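Local coordinates for acyl-CoA-binding domain-containing protein 1 (PDB 5H3G) that binds medium- and long-chain acyl-CoA esters with high affinity and may play a role in the biosynthesis of phospholipids, at residues S23-N26 with E27-L30; I79-V82 with K83-L86. One frame throughout, in Å; residues are numbered along the deposited sequence.

Contact 1. Residues S23-N26 with E27-L30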
loop_
_atom_site.group_PDB
_atom_site.type_symbol
_atom_site.label_atom_id
_atom_site.label_comp_id
_atom_site.label_asym_id
_atom_site.label_seq_id
_atom_site.Cartn_x
_atom_site.Cartn_y
_atom_site.Cartn_z
ATOM N N SER A 23 -13.013 2.469 -9.045
ATOM C CA SER A 23 -12.363 3.116 -10.175
ATOM C C SER A 23 -11.034 3.757 -9.807
ATOM O O SER A 23 -10.412 4.383 -10.673
ATOM C CB SER A 23 -13.296 4.169 -10.782
ATOM O OG SER A 23 -13.543 5.214 -9.861
ATOM N N THR A 24 -10.580 3.614 -8.561
ATOM C CA THR A 24 -9.284 4.160 -8.167
ATOM C C THR A 24 -8.190 3.691 -9.123
ATOM O O THR A 24 -8.090 2.502 -9.439
ATOM C CB THR A 24 -8.955 3.736 -6.734
ATOM O OG1 THR A 24 -9.959 4.257 -5.847
ATOM C CG2 THR A 24 -7.590 4.273 -6.314
ATOM N N SER A 25 -7.392 4.645 -9.605
ATOM C CA SER A 25 -6.353 4.350 -10.582
ATOM C C SER A 25 -5.464 3.219 -10.103
ATOM O O SER A 25 -5.069 3.163 -8.935
ATOM C CB SER A 25 -5.492 5.586 -10.853
ATOM O OG SER A 25 -4.395 5.254 -11.705
ATOM N N ASN A 26 -5.119 2.331 -11.032
ATOM C CA ASN A 26 -4.209 1.245 -10.690
ATOM C C ASN A 26 -2.836 1.762 -10.268
ATOM O O ASN A 26 -2.125 1.073 -9.525
ATOM C CB ASN A 26 -4.081 0.285 -11.867
ATOM C CG ASN A 26 -3.439 -1.030 -11.472
ATOM O OD1 ASN A 26 -2.426 -1.443 -12.051
ATOM N ND2 ASN A 26 -4.026 -1.701 -10.479
ATOM N N GLU A 27 -2.436 2.962 -10.716
ATOM C CA GLU A 27 -1.185 3.539 -10.223
ATOM C C GLU A 27 -1.202 3.625 -8.703
ATOM O O GLU A 27 -0.234 3.245 -8.031
ATOM C CB GLU A 27 -0.955 4.928 -10.835
ATOM C CG GLU A 27 -0.792 4.926 -12.340
ATOM C CD GLU A 27 -0.684 6.329 -12.930
ATOM O OE1 GLU A 27 -0.442 6.428 -14.148
ATOM O OE2 GLU A 27 -0.835 7.322 -12.185
ATOM N N ASN A 28 -2.317 4.092 -8.146
ATOM C CA ASN A 28 -2.431 4.256 -6.707
ATOM C C ASN A 28 -2.668 2.926 -6.011
ATOM O O ASN A 28 -2.131 2.704 -4.921
ATOM C CB ASN A 28 -3.540 5.261 -6.407
ATOM C CG ASN A 28 -3.233 6.602 -7.010
ATOM O OD1 ASN A 28 -3.625 6.885 -8.144
ATOM N ND2 ASN A 28 -2.458 7.416 -6.288
ATOM N N LYS A 29 -3.428 2.018 -6.636
ATOM C CA LYS A 29 -3.591 0.686 -6.065
ATOM C C LYS A 29 -2.240 0.002 -5.895
ATOM O O LYS A 29 -2.001 -0.681 -4.891
ATOM C CB LYS A 29 -4.515 -0.164 -6.943
ATOM C CG LYS A 29 -5.958 0.320 -6.915
ATOM C CD LYS A 29 -6.898 -0.716 -7.520
ATOM C CE LYS A 29 -8.308 -0.159 -7.637
ATOM N NZ LYS A 29 -9.282 -1.140 -8.214
ATOM N N LEU A 30 -1.330 0.204 -6.853
ATOM C CA LEU A 30 -0.014 -0.428 -6.766
ATOM C C LEU A 30 0.812 0.173 -5.638
ATOM O O LEU A 30 1.520 -0.552 -4.930
ATOM C CB LEU A 30 0.720 -0.297 -8.102
ATOM C CG LEU A 30 0.244 -1.204 -9.234
ATOM C CD1 LEU A 30 0.808 -0.735 -10.560
ATOM C CD2 LEU A 30 0.665 -2.660 -8.931
#
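Ser-25 closes the first turn of helix 26-41 with both its side chain and its carbonyl. Its OG stands anti to the backbone N (chi1 174°), which turns it toward the helix start. There it accepts from the backbone N of Glu-27 at 3.2 Å. Ser-25 O takes two donors. Lys-29 N reaches it at 3.0 Å on a nearly straight path of 164°, lying in the carbonyl plane. The bond from Asn-28 N to the same oxygen is strongly bent and weak. One residue further along, Leu-30 N donates to Asn-26 O at 2.9 Å. The amides of Glu-27 to Leu-30 thus all have acceptors on Ser-25 or Asn-26. Thr-24 OG1 is bound to Pro-21 O in the preceding loop. The extended Lys-29 chain runs back along the backbone, with its CE 3.2 Å from Thr-24 O, and its NZ donates to Glu-22 O. Asn-26 OD1 rests 3.6 Å from CD1 of Leu-30, a polar oxygen on a methyl group. Leu-30 also packs on Ala-58 and Lys-59 of helix 57-64, and Lys-59 probably binds acyl-CoA. The arrangement is a serine N-cap, opening the second helix of the four-helix acyl-CoA-binding fold.

Contact 2. Residues I79-V82 with K83-L86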
loop_
_atom_site.group_PDB
_atom_site.type_symbol
_atom_site.label_atom_id
_atom_site.label_comp_id
_atom_site.label_asym_id
_atom_site.label_seq_id
_atom_site.Cartn_x
_atom_site.Cartn_y
_atom_site.Cartn_z
ATOM N N ILE A 79 -0.523 4.628 5.709
ATOM C CA ILE A 79 -1.560 5.469 6.298
ATOM C C ILE A 79 -1.624 6.817 5.589
ATOM O O ILE A 79 -2.711 7.294 5.247
ATOM C CB ILE A 79 -1.323 5.637 7.809
ATOM C CG1 ILE A 79 -1.626 4.320 8.530
ATOM C CG2 ILE A 79 -2.209 6.735 8.372
ATOM C CD1 ILE A 79 -0.975 4.226 9.897
ATOM N N THR A 80 -0.469 7.450 5.349
ATOM C CA THR A 80 -0.509 8.767 4.715
ATOM C C THR A 80 -1.032 8.675 3.288
ATOM O O THR A 80 -1.784 9.552 2.845
ATOM C CB THR A 80 0.862 9.458 4.752
ATOM O OG1 THR A 80 1.833 8.747 3.967
ATOM C CG2 THR A 80 1.352 9.578 6.181
ATOM N N LYS A 81 -0.677 7.616 2.557
ATOM C CA LYS A 81 -1.185 7.480 1.191
ATOM C C LYS A 81 -2.686 7.222 1.177
ATOM O O LYS A 81 -3.411 7.791 0.347
ATOM C CB LYS A 81 -0.455 6.347 0.461
ATOM C CG LYS A 81 1.027 6.628 0.218
ATOM C CD LYS A 81 1.218 7.806 -0.722
ATOM C CE LYS A 81 2.689 8.090 -0.961
ATOM N NZ LYS A 81 3.454 6.837 -1.171
ATOM N N VAL A 82 -3.172 6.364 2.080
ATOM C CA VAL A 82 -4.609 6.087 2.150
ATOM C C VAL A 82 -5.370 7.344 2.538
ATOM O O VAL A 82 -6.394 7.672 1.928
ATOM C CB VAL A 82 -4.908 4.929 3.119
ATOM C CG1 VAL A 82 -6.411 4.817 3.343
ATOM C CG2 VAL A 82 -4.387 3.621 2.552
ATOM N N LYS A 83 -4.864 8.086 3.529
ATOM C CA LYS A 83 -5.502 9.330 3.949
ATOM C C LYS A 83 -5.648 10.296 2.782
ATOM O O LYS A 83 -6.706 10.899 2.577
ATOM C CB LYS A 83 -4.683 9.970 5.069
ATOM C CG LYS A 83 -5.176 11.317 5.483
ATOM C CD LYS A 83 -6.619 11.229 5.930
ATOM C CE LYS A 83 -7.045 12.526 6.582
ATOM N NZ LYS A 83 -8.479 12.490 6.977
ATOM N N GLN A 84 -4.572 10.459 2.005
ATOM C CA GLN A 84 -4.623 11.346 0.848
ATOM C C GLN A 84 -5.677 10.880 -0.150
ATOM O O GLN A 84 -6.491 11.677 -0.635
ATOM C CB GLN A 84 -3.249 11.420 0.191
ATOM C CG GLN A 84 -3.209 12.330 -1.014
ATOM C CD GLN A 84 -1.847 12.349 -1.672
ATOM O OE1 GLN A 84 -0.987 11.512 -1.377
ATOM N NE2 GLN A 84 -1.642 13.303 -2.569
ATOM N N LEU A 85 -5.688 9.581 -0.454
ATOM C CA LEU A 85 -6.663 9.054 -1.404
ATOM C C LEU A 85 -8.091 9.210 -0.890
ATOM O O LEU A 85 -9.011 9.498 -1.668
ATOM C CB LEU A 85 -6.351 7.581 -1.694
ATOM C CG LEU A 85 -5.155 7.412 -2.631
ATOM C CD1 LEU A 85 -4.626 6.006 -2.558
ATOM C CD2 LEU A 85 -5.548 7.742 -4.058
ATOM N N LEU A 86 -8.298 9.015 0.417
ATOM C CA LEU A 86 -9.631 9.182 0.994
ATOM C C LEU A 86 -10.099 10.625 0.881
ATOM O O LEU A 86 -11.277 10.887 0.594
ATOM C CB LEU A 86 -9.629 8.743 2.456
ATOM C CG LEU A 86 -9.595 7.232 2.692
ATOM C CD1 LEU A 86 -9.157 6.971 4.125
ATOM C CD2 LEU A 86 -10.942 6.581 2.429
HETATM O O HOH W 1 -2.124 8.838 -1.925
#
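Four backbone hydrogen bonds join residues 79-82 to 83-86, each from an amide to the carbonyl four residues earlier. This is regular alpha-helix, within helix 71-92, the last of the four helices of the acyl-CoA-binding fold. The shortest of these bonds runs from Leu-86 N to Val-82 O at 2.8 Å, with the donor nearly in line with the C=O. Lys-83 N to Ile-79 O is the straightest, at 166°. Gln-84 N binds Thr-80 O and Leu-85 N binds Lys-81 O. Lys-81 O has a second donor, a water at 2.8 Å. The same water donates to Gln-84 OE1 at 3.0 Å and so ties the amide end back to the helix backbone. The extended Gln-84 chain, its CG swung opposite the backbone N (chi1 -179°), carries OE1 to that water. Packing takes over on the inner side. The side chains of Val-82 and Leu-86, one turn apart, run alongside each other. Val-82 also meets Leu-32 of helix 26-41, while Leu-86 touches Tyr-13 of helix 4-17 and Leu-20 in the loop beyond. An alanine in place of Leu-86 would probably open a gap beside Val-82, Tyr-13 and Leu-20. Val-82 CG1 reaches Leu-86 CD1 at 3.6 Å.

Overall arrangement
Contacts 1 and 2 are both local and both lie near the surface, with centres about 12 Å apart. Buried Val-82 makes contact 2 the one with a foot in the core; contact 1 has no buried residue. They hold different elements: 23-30 starts helix 26-41, and 79-86 lies inside helix 71-92. Their chemistry differs accordingly. At the helix start the Ser-25 side chain supplies one acceptor beside the backbone carbonyls, whereas in mid-helix carbonyls serve all four amides, and Val-82 and Leu-86 add an apolar pair. The two meet directly, Asn-28 ND2 packing 3.8 Å from Leu-85 CD2. Lys-81 and Val-82 also pack on helix 26-41, farther along it.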